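4-alpha-glucanotransferase (Streptococcus agalactiae, PDB 6M6T) is an amylomaltase, also called disproportionating enzyme, a glucanotransferase built on a TIM-barrel fold that binds glycan ligands in two pockets. Local coordinates at residues 93-105 and 466-478. Residues are numbered along the deposited sequence; the frame is centred on the assembly and turned at random.
Sequences FGQDPEVVDYAGL and VGGNWQWRMRKED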
ATOM      1  N   PHE A  93      -3.756 -15.610 -17.327  1.00 76.03           N
ATOM      2  CA  PHE A  93      -4.241 -15.128 -16.039  1.00 71.23           C
ATOM      3  C   PHE A  93      -5.197 -13.957 -16.278  1.00 77.34           C
ATOM      4  O   PHE A  93      -4.826 -12.793 -16.118  1.00 81.46           O
ATOM      5  CB  PHE A  93      -3.055 -14.721 -15.148  1.00 69.46           C
ATOM      6  CG  PHE A  93      -1.884 -15.689 -15.184  1.00 68.61           C
ATOM      7  CD1 PHE A  93      -0.909 -15.605 -16.176  1.00 67.05           C
ATOM      8  CD2 PHE A  93      -1.737 -16.652 -14.200  1.00 64.88           C
ATOM      9  CE1 PHE A  93       0.176 -16.486 -16.189  1.00 70.26           C
ATOM     10  CE2 PHE A  93      -0.657 -17.528 -14.207  1.00 66.02           C
ATOM     11  CZ  PHE A  93       0.298 -17.447 -15.201  1.00 69.81           C
ATOM     12  N   GLY A  94      -6.422 -14.259 -16.674  1.00 79.04           N
ATOM     13  CA  GLY A  94      -7.400 -13.187 -16.734  1.00 78.93           C
ATOM     14  C   GLY A  94      -7.797 -12.837 -18.160  1.00 76.38           C
ATOM     15  O   GLY A  94      -6.998 -12.928 -19.102  1.00 76.48           O
ATOM     16  N   GLN A  95      -9.053 -12.411 -18.315  1.00 73.30           N
ATOM     17  CA  GLN A  95      -9.617 -12.149 -19.636  1.00 76.90           C
ATOM     18  C   GLN A  95      -9.193 -10.781 -20.172  1.00 77.94           C
ATOM     19  O   GLN A  95      -8.568 -10.681 -21.233  1.00 72.72           O
ATOM     20  CB  GLN A  95     -11.147 -12.251 -19.574  1.00 76.62           C
ATOM     21  CG  GLN A  95     -11.838 -12.421 -20.933  1.00 85.79           C
ATOM     22  CD  GLN A  95     -13.265 -11.862 -20.932  1.00 89.10           C
ATOM     23  OE1 GLN A  95     -14.191 -12.462 -21.485  1.00 88.69           O
ATOM     24  NE2 GLN A  95     -13.440 -10.702 -20.312  1.00 89.81           N
ATOM     25  N   ASP A  96      -9.538  -9.707 -19.446  1.00 76.34           N
ATOM     26  CA  ASP A  96      -9.326  -8.305 -19.792  1.00 68.62           C
ATOM     27  C   ASP A  96      -7.931  -7.860 -19.350  1.00 68.41           C
ATOM     28  O   ASP A  96      -7.563  -8.064 -18.187  1.00 70.71           O
ATOM     29  CB  ASP A  96     -10.401  -7.450 -19.126  1.00 60.00           C
ATOM     30  CG  ASP A  96     -10.286  -5.958 -19.453  1.00 74.35           C
ATOM     31  OD1 ASP A  96      -9.354  -5.508 -20.173  1.00 68.62           O
ATOM     32  OD2 ASP A  96     -11.165  -5.217 -18.964  1.00 80.40           O
ATOM     33  N   PRO A  97      -7.118  -7.278 -20.237  1.00 68.50           N
ATOM     34  CA  PRO A  97      -5.820  -6.742 -19.786  1.00 69.78           C
ATOM     35  C   PRO A  97      -5.917  -5.702 -18.679  1.00 70.75           C
ATOM     36  O   PRO A  97      -5.126  -5.778 -17.731  1.00 71.98           O
ATOM     37  CB  PRO A  97      -5.217  -6.144 -21.068  1.00 61.80           C
ATOM     38  CG  PRO A  97      -6.343  -6.113 -22.055  1.00 72.84           C
ATOM     39  CD  PRO A  97      -7.210  -7.277 -21.700  1.00 68.81           C
ATOM     40  N   GLU A  98      -6.845  -4.735 -18.752  1.00 70.54           N
ATOM     41  CA  GLU A  98      -6.894  -3.659 -17.757  1.00 69.50           C
ATOM     42  C   GLU A  98      -7.757  -3.998 -16.542  1.00 62.44           C
ATOM     43  O   GLU A  98      -8.257  -3.083 -15.874  1.00 58.64           O
ATOM     44  CB  GLU A  98      -7.357  -2.329 -18.386  1.00 66.36           C
ATOM     45  CG  GLU A  98      -8.488  -2.388 -19.421  1.00 73.03           C
ATOM     46  CD  GLU A  98      -9.087  -1.003 -19.730  1.00 77.48           C
ATOM     47  OE1 GLU A  98     -10.109  -0.949 -20.457  1.00 71.35           O
ATOM     48  OE2 GLU A  98      -8.541   0.025 -19.244  1.00 73.29           O
ATOM     49  N   VAL A  99      -7.945  -5.288 -16.250  1.00 64.60           N
ATOM     50  CA  VAL A  99      -8.582  -5.756 -15.020  1.00 58.67           C
ATOM     51  C   VAL A  99      -7.790  -6.952 -14.516  1.00 58.83           C
ATOM     52  O   VAL A  99      -7.548  -7.897 -15.271  1.00 61.79           O
ATOM     53  CB  VAL A  99     -10.057  -6.161 -15.221  1.00 51.73           C
ATOM     54  CG1 VAL A  99     -10.643  -6.662 -13.904  1.00 51.60           C
ATOM     55  CG2 VAL A  99     -10.879  -5.013 -15.771  1.00 53.03           C
ATOM     56  N   VAL A 100      -7.379  -6.924 -13.251  1.00 54.87           N
ATOM     57  CA  VAL A 100      -6.828  -8.139 -12.663  1.00 56.16           C
ATOM     58  C   VAL A 100      -7.982  -9.041 -12.264  1.00 57.87           C
ATOM     59  O   VAL A 100      -9.078  -8.570 -11.936  1.00 58.15           O
ATOM     60  CB  VAL A 100      -5.918  -7.852 -11.454  1.00 51.22           C
ATOM     61  CG1 VAL A 100      -5.068  -9.072 -11.155  1.00 46.24           C
ATOM     62  CG2 VAL A 100      -5.067  -6.626 -11.679  1.00 46.57           C
ATOM     63  N   ASP A 101      -7.743 -10.351 -12.309  1.00 58.99           N
ATOM     64  CA  ASP A 101      -8.642 -11.344 -11.731  1.00 60.10           C
ATOM     65  C   ASP A 101      -7.849 -12.071 -10.641  1.00 66.28           C
ATOM     66  O   ASP A 101      -7.106 -13.021 -10.914  1.00 61.37           O
ATOM     67  CB  ASP A 101      -9.194 -12.300 -12.783  1.00 64.75           C
ATOM     68  CG  ASP A 101     -10.025 -13.433 -12.169  1.00 79.87           C
ATOM     69  OD1 ASP A 101     -10.646 -13.224 -11.087  1.00 84.99           O
ATOM     70  OD2 ASP A 101     -10.046 -14.538 -12.761  1.00 76.04           O
ATOM     71  N   TYR A 102      -7.994 -11.592  -9.395  1.00 67.13           N
ATOM     72  CA  TYR A 102      -7.310 -12.223  -8.271  1.00 58.87           C
ATOM     73  C   TYR A 102      -7.911 -13.581  -7.957  1.00 65.44           C
ATOM     74  O   TYR A 102      -7.216 -14.458  -7.427  1.00 67.90           O
ATOM     75  CB  TYR A 102      -7.385 -11.342  -7.024  1.00 61.15           C
ATOM     76  CG  TYR A 102      -6.655 -10.012  -7.090  1.00 59.49           C
ATOM     77  CD1 TYR A 102      -7.279  -8.886  -7.614  1.00 54.64           C
ATOM     78  CD2 TYR A 102      -5.356  -9.873  -6.585  1.00 54.53           C
ATOM     79  CE1 TYR A 102      -6.626  -7.668  -7.668  1.00 54.83           C
ATOM     80  CE2 TYR A 102      -4.694  -8.662  -6.633  1.00 50.51           C
ATOM     81  CZ  TYR A 102      -5.332  -7.556  -7.182  1.00 53.50           C
ATOM     82  OH  TYR A 102      -4.692  -6.329  -7.241  1.00 39.65           O
ATOM     83  N   ALA A 103      -9.202 -13.763  -8.258  1.00 73.35           N
ATOM     84  CA  ALA A 103      -9.874 -15.046  -8.093  1.00 70.69           C
ATOM     85  C   ALA A 103      -9.192 -16.088  -8.971  1.00 77.28           C
ATOM     86  O   ALA A 103      -9.296 -16.042 -10.204  1.00 80.57           O
ATOM     87  CB  ALA A 103     -11.359 -14.923  -8.448  1.00 62.08           C
ATOM     88  N   GLY A 104      -8.475 -17.019  -8.355  1.00 67.92           N
ATOM     89  CA  GLY A 104      -7.787 -18.022  -9.135  1.00 70.05           C
ATOM     90  C   GLY A 104      -6.468 -17.605  -9.751  1.00 65.61           C
ATOM     91  O   GLY A 104      -5.899 -18.378 -10.526  1.00 74.70           O
ATOM     92  N   LEU A 105      -5.951 -16.420  -9.448  1.00 61.77           N
ATOM     93  CA  LEU A 105      -4.592 -16.127  -9.896  1.00 64.76           C
ATOM     94  C   LEU A 105      -3.560 -16.704  -8.928  1.00 66.79           C
ATOM     95  O   LEU A 105      -2.475 -17.143  -9.342  1.00 65.17           O
ATOM     96  CB  LEU A 105      -4.408 -14.623 -10.061  1.00 59.92           C
ATOM     97  CG  LEU A 105      -2.977 -14.228 -10.376  1.00 64.77           C
ATOM     98  CD1 LEU A 105      -2.973 -13.204 -11.477  1.00 69.96           C
ATOM     99  CD2 LEU A 105      -2.321 -13.672  -9.131  1.00 65.76           C
ATOM    100  N   VAL A 466     -16.352  -4.528  -1.056  1.00 61.24           N
ATOM    101  CA  VAL A 466     -15.403  -5.544  -1.499  1.00 63.33           C
ATOM    102  C   VAL A 466     -15.505  -5.850  -2.995  1.00 66.70           C
ATOM    103  O   VAL A 466     -14.512  -6.309  -3.594  1.00 62.70           O
ATOM    104  CB  VAL A 466     -15.546  -6.845  -0.678  1.00 66.33           C
ATOM    105  CG1 VAL A 466     -14.263  -7.676  -0.788  1.00 64.43           C
ATOM    106  CG2 VAL A 466     -15.852  -6.539   0.789  1.00 60.66           C
ATOM    107  N   GLY A 467     -16.645  -5.610  -3.634  1.00 66.28           N
ATOM    108  CA  GLY A 467     -16.728  -5.776  -5.070  1.00 68.14           C
ATOM    109  C   GLY A 467     -15.766  -4.899  -5.859  1.00 73.45           C
ATOM    110  O   GLY A 467     -15.718  -3.671  -5.670  1.00 66.08           O
ATOM    111  N   GLY A 468     -14.975  -5.539  -6.727  1.00 65.04           N
ATOM    112  CA  GLY A 468     -14.246  -4.879  -7.800  1.00 58.98           C
ATOM    113  C   GLY A 468     -13.321  -3.748  -7.408  1.00 61.25           C
ATOM    114  O   GLY A 468     -13.500  -2.604  -7.852  1.00 62.59           O
ATOM    115  N   ASN A 469     -12.314  -4.067  -6.596  1.00 51.11           N
ATOM    116  CA  ASN A 469     -11.364  -3.098  -6.074  1.00 53.80           C
ATOM    117  C   ASN A 469      -9.955  -3.630  -6.296  1.00 49.57           C
ATOM    118  O   ASN A 469      -9.726  -4.838  -6.228  1.00 53.28           O
ATOM    119  CB  ASN A 469     -11.593  -2.825  -4.555  1.00 57.68           C
ATOM    120  CG  ASN A 469     -12.771  -1.880  -4.282  1.00 52.60           C
ATOM    121  OD1 ASN A 469     -12.822  -0.766  -4.789  1.00 60.52           O
ATOM    122  ND2 ASN A 469     -13.714  -2.333  -3.478  1.00 54.37           N
ATOM    123  N   TRP A 470      -9.010  -2.712  -6.535  1.00 49.38           N
ATOM    124  CA  TRP A 470      -7.598  -3.031  -6.763  1.00 47.37           C
ATOM    125  C   TRP A 470      -7.390  -3.768  -8.083  1.00 56.16           C
ATOM    126  O   TRP A 470      -6.442  -4.545  -8.239  1.00 51.54           O
ATOM    127  CB  TRP A 470      -6.997  -3.830  -5.599  1.00 47.49           C
ATOM    128  CG  TRP A 470      -7.557  -3.434  -4.248  1.00 57.73           C
ATOM    129  CD1 TRP A 470      -8.512  -4.102  -3.531  1.00 58.97           C
ATOM    130  CD2 TRP A 470      -7.205  -2.284  -3.459  1.00 54.56           C
ATOM    131  NE1 TRP A 470      -8.777  -3.444  -2.357  1.00 54.89           N
ATOM    132  CE2 TRP A 470      -7.989  -2.327  -2.285  1.00 58.17           C
ATOM    133  CE3 TRP A 470      -6.310  -1.226  -3.630  1.00 49.98           C
ATOM    134  CZ2 TRP A 470      -7.902  -1.347  -1.284  1.00 61.09           C
ATOM    135  CZ3 TRP A 470      -6.223  -0.253  -2.633  1.00 51.63           C
ATOM    136  CH2 TRP A 470      -7.015  -0.321  -1.480  1.00 57.67           C
ATOM    137  N   GLN A 471      -8.260  -3.510  -9.052  1.00 54.07           N
ATOM    138  CA  GLN A 471      -8.256  -4.259 -10.289  1.00 51.85           C
ATOM    139  C   GLN A 471      -7.758  -3.474 -11.486  1.00 57.58           C
ATOM    140  O   GLN A 471      -7.636  -4.054 -12.570  1.00 56.03           O
ATOM    141  CB  GLN A 471      -9.664  -4.767 -10.597  1.00 49.81           C
ATOM    142  CG  GLN A 471      -9.974  -6.070  -9.955  1.00 56.39           C
ATOM    143  CD  GLN A 471     -11.445  -6.263  -9.852  1.00 61.17           C
ATOM    144  OE1 GLN A 471     -12.213  -5.533 -10.493  1.00 60.59           O
ATOM    145  NE2 GLN A 471     -11.867  -7.224  -9.030  1.00 51.98           N
ATOM    146  N   TRP A 472      -7.485  -2.184 -11.344  1.00 61.55           N
ATOM    147  CA  TRP A 472      -7.094  -1.415 -12.520  1.00 57.83           C
ATOM    148  C   TRP A 472      -5.693  -1.798 -12.985  1.00 49.12           C
ATOM    149  O   TRP A 472      -4.748  -1.857 -12.193  1.00 53.36           O
ATOM    150  CB  TRP A 472      -7.147   0.077 -12.237  1.00 50.46           C
ATOM    151  CG  TRP A 472      -6.917   0.875 -13.466  1.00 47.80           C
ATOM    152  CD1 TRP A 472      -7.771   1.021 -14.521  1.00 51.63           C
ATOM    153  CD2 TRP A 472      -5.749   1.633 -13.783  1.00 45.62           C
ATOM    154  NE1 TRP A 472      -7.211   1.839 -15.472  1.00 51.56           N
ATOM    155  CE2 TRP A 472      -5.968   2.225 -15.046  1.00 46.53           C
ATOM    156  CE3 TRP A 472      -4.537   1.869 -13.125  1.00 39.71           C
ATOM    157  CZ2 TRP A 472      -5.022   3.033 -15.660  1.00 41.98           C
ATOM    158  CZ3 TRP A 472      -3.599   2.665 -13.742  1.00 41.84           C
ATOM    159  CH2 TRP A 472      -3.850   3.243 -14.994  1.00 40.52           C
ATOM    160  N   ARG A 473      -5.568  -2.066 -14.274  1.00 50.57           N
ATOM    161  CA  ARG A 473      -4.276  -2.129 -14.931  1.00 50.89           C
ATOM    162  C   ARG A 473      -4.294  -1.161 -16.108  1.00 45.70           C
ATOM    163  O   ARG A 473      -5.354  -0.754 -16.590  1.00 49.96           O
ATOM    164  CB  ARG A 473      -3.945  -3.567 -15.372  1.00 55.55           C
ATOM    165  CG  ARG A 473      -3.701  -4.515 -14.199  1.00 48.19           C
ATOM    166  CD  ARG A 473      -3.449  -5.936 -14.643  1.00 47.18           C
ATOM    167  NE  ARG A 473      -2.142  -6.083 -15.275  1.00 53.00           N
ATOM    168  CZ  ARG A 473      -1.874  -6.926 -16.274  1.00 53.89           C
ATOM    169  NH1 ARG A 473      -2.822  -7.725 -16.758  1.00 56.73           N
ATOM    170  NH2 ARG A 473      -0.654  -6.974 -16.786  1.00 47.63           N
ATOM    171  N   MET A 474      -3.113  -0.776 -16.558  1.00 48.44           N
ATOM    172  CA  MET A 474      -2.972   0.234 -17.602  1.00 51.67           C
ATOM    173  C   MET A 474      -2.423  -0.384 -18.885  1.00 60.70           C
ATOM    174  O   MET A 474      -1.377  -1.048 -18.870  1.00 60.52           O
ATOM    175  CB  MET A 474      -2.060   1.355 -17.130  1.00 54.69           C
ATOM    176  CG  MET A 474      -1.483   2.195 -18.238  1.00 62.94           C
ATOM    177  SD  MET A 474       0.146   2.747 -17.695  1.00 68.22           S
ATOM    178  CE  MET A 474       0.969   1.160 -17.700  1.00 52.80           C
ATOM    179  N   ARG A 475      -3.117  -0.147 -19.995  1.00 60.52           N
ATOM    180  CA  ARG A 475      -2.628  -0.588 -21.292  1.00 54.63           C
ATOM    181  C   ARG A 475      -1.419   0.242 -21.710  1.00 58.84           C
ATOM    182  O   ARG A 475      -1.433   1.474 -21.595  1.00 58.96           O
ATOM    183  CB  ARG A 475      -3.739  -0.470 -22.326  1.00 60.09           C
ATOM    184  CG  ARG A 475      -5.104  -0.815 -21.773  1.00 62.47           C
ATOM    185  CD  ARG A 475      -6.085  -1.173 -22.876  1.00 72.19           C
ATOM    186  NE  ARG A 475      -6.473  -0.021 -23.693  1.00 73.72           N
ATOM    187  CZ  ARG A 475      -7.480   0.795 -23.390  1.00 77.38           C
ATOM    188  NH1 ARG A 475      -8.187   0.592 -22.282  1.00 73.57           N
ATOM    189  NH2 ARG A 475      -7.774   1.817 -24.187  1.00 72.95           N
ATOM    190  N   LYS A 476      -0.363  -0.440 -22.178  1.00 58.65           N
ATOM    191  CA  LYS A 476       0.788   0.249 -22.769  1.00 56.73           C
ATOM    192  C   LYS A 476       0.367   1.086 -23.967  1.00 57.97           C
ATOM    193  O   LYS A 476       0.991   2.111 -24.273  1.00 54.29           O
ATOM    194  CB  LYS A 476       1.856  -0.772 -23.184  1.00 61.46           C
ATOM    195  CG  LYS A 476       3.295  -0.237 -23.249  1.00 67.17           C
ATOM    196  CD  LYS A 476       4.315  -1.360 -23.004  1.00 69.73           C
ATOM    197  CE  LYS A 476       5.700  -0.835 -22.579  1.00 73.35           C
ATOM    198  NZ  LYS A 476       5.700   0.053 -21.378  1.00 74.39           N
ATOM    199  N   GLU A 477      -0.701   0.661 -24.641  1.00 55.99           N
ATOM    200  CA  GLU A 477      -1.299   1.427 -25.725  1.00 56.06           C
ATOM    201  C   GLU A 477      -1.716   2.832 -25.293  1.00 54.84           C
ATOM    202  O   GLU A 477      -1.792   3.736 -26.127  1.00 59.49           O
ATOM    203  CB  GLU A 477      -2.498   0.636 -26.252  1.00 62.54           C
ATOM    204  CG  GLU A 477      -3.433   1.379 -27.181  1.00 68.52           C
ATOM    205  CD  GLU A 477      -4.612   0.521 -27.598  1.00 77.55           C
ATOM    206  OE1 GLU A 477      -4.792  -0.563 -26.992  1.00 78.58           O
ATOM    207  OE2 GLU A 477      -5.350   0.921 -28.530  1.00 79.49           O
ATOM    208  N   ASP A 478      -2.001   3.042 -24.012  1.00 57.02           N
ATOM    209  CA  ASP A 478      -2.551   4.308 -23.552  1.00 55.17           C
ATOM    210  C   ASP A 478      -1.495   5.303 -23.112  1.00 57.94           C
ATOM    211  O   ASP A 478      -1.836   6.472 -22.881  1.00 54.72           O
ATOM    212  CB  ASP A 478      -3.511   4.086 -22.391  1.00 60.48           C
ATOM    213  CG  ASP A 478      -4.895   3.715 -22.850  1.00 72.16           C
ATOM    214  OD1 ASP A 478      -5.056   2.576 -23.341  1.00 73.80           O
ATOM    215  OD2 ASP A 478      -5.814   4.558 -22.718  1.00 77.44           O
TER
HETATM  216  O   HOH W   1     -10.162  -9.976  -9.419  1.00 50.94           O
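The carbonyl O of Pro97 lies alongside the aliphatic part of Arg473, 3.4 Å from CB, while Arg473 NE hydrogen-bonds to Leu16 O. Glu98, whose backbone N is held by Asp96 OD1 in an Asx turn, stretches its extended chain to the guanidinium edge of Arg475. In the salt bridge, OE1 to NH1 at 3.1 Å, the carboxylate and guanidinium planes stand 90° apart; Asp478 OD1 binds NH2 of the same arginine, and Lys454 takes Glu98 OE2. Val99 and Trp472 form a single beta bridge: Arg473 N gives a weak bond to Glu98 O, and Val100 N donates to Gln471 O at 3.0 Å. This bridge joins two long loops of the TIM-barrel enzyme, those leading into helices 105-122 and 481-493. CG1 of Val100 is anti to the backbone N (chi1 -163°), leaving CG2 beside that N to meet Arg473 CD at 3.4 Å. A water donates to Val100 O and accepts from Tyr102 N and, more weakly, from Gln471 NE2. Tyr102 turns its ring edge to Trp470, its OH donating in the carbonyl plane to Trp470 O at 2.7 Å; the side chain of Trp470 lies about 5 Å from a bound 1,5-anhydro-D-glucitol.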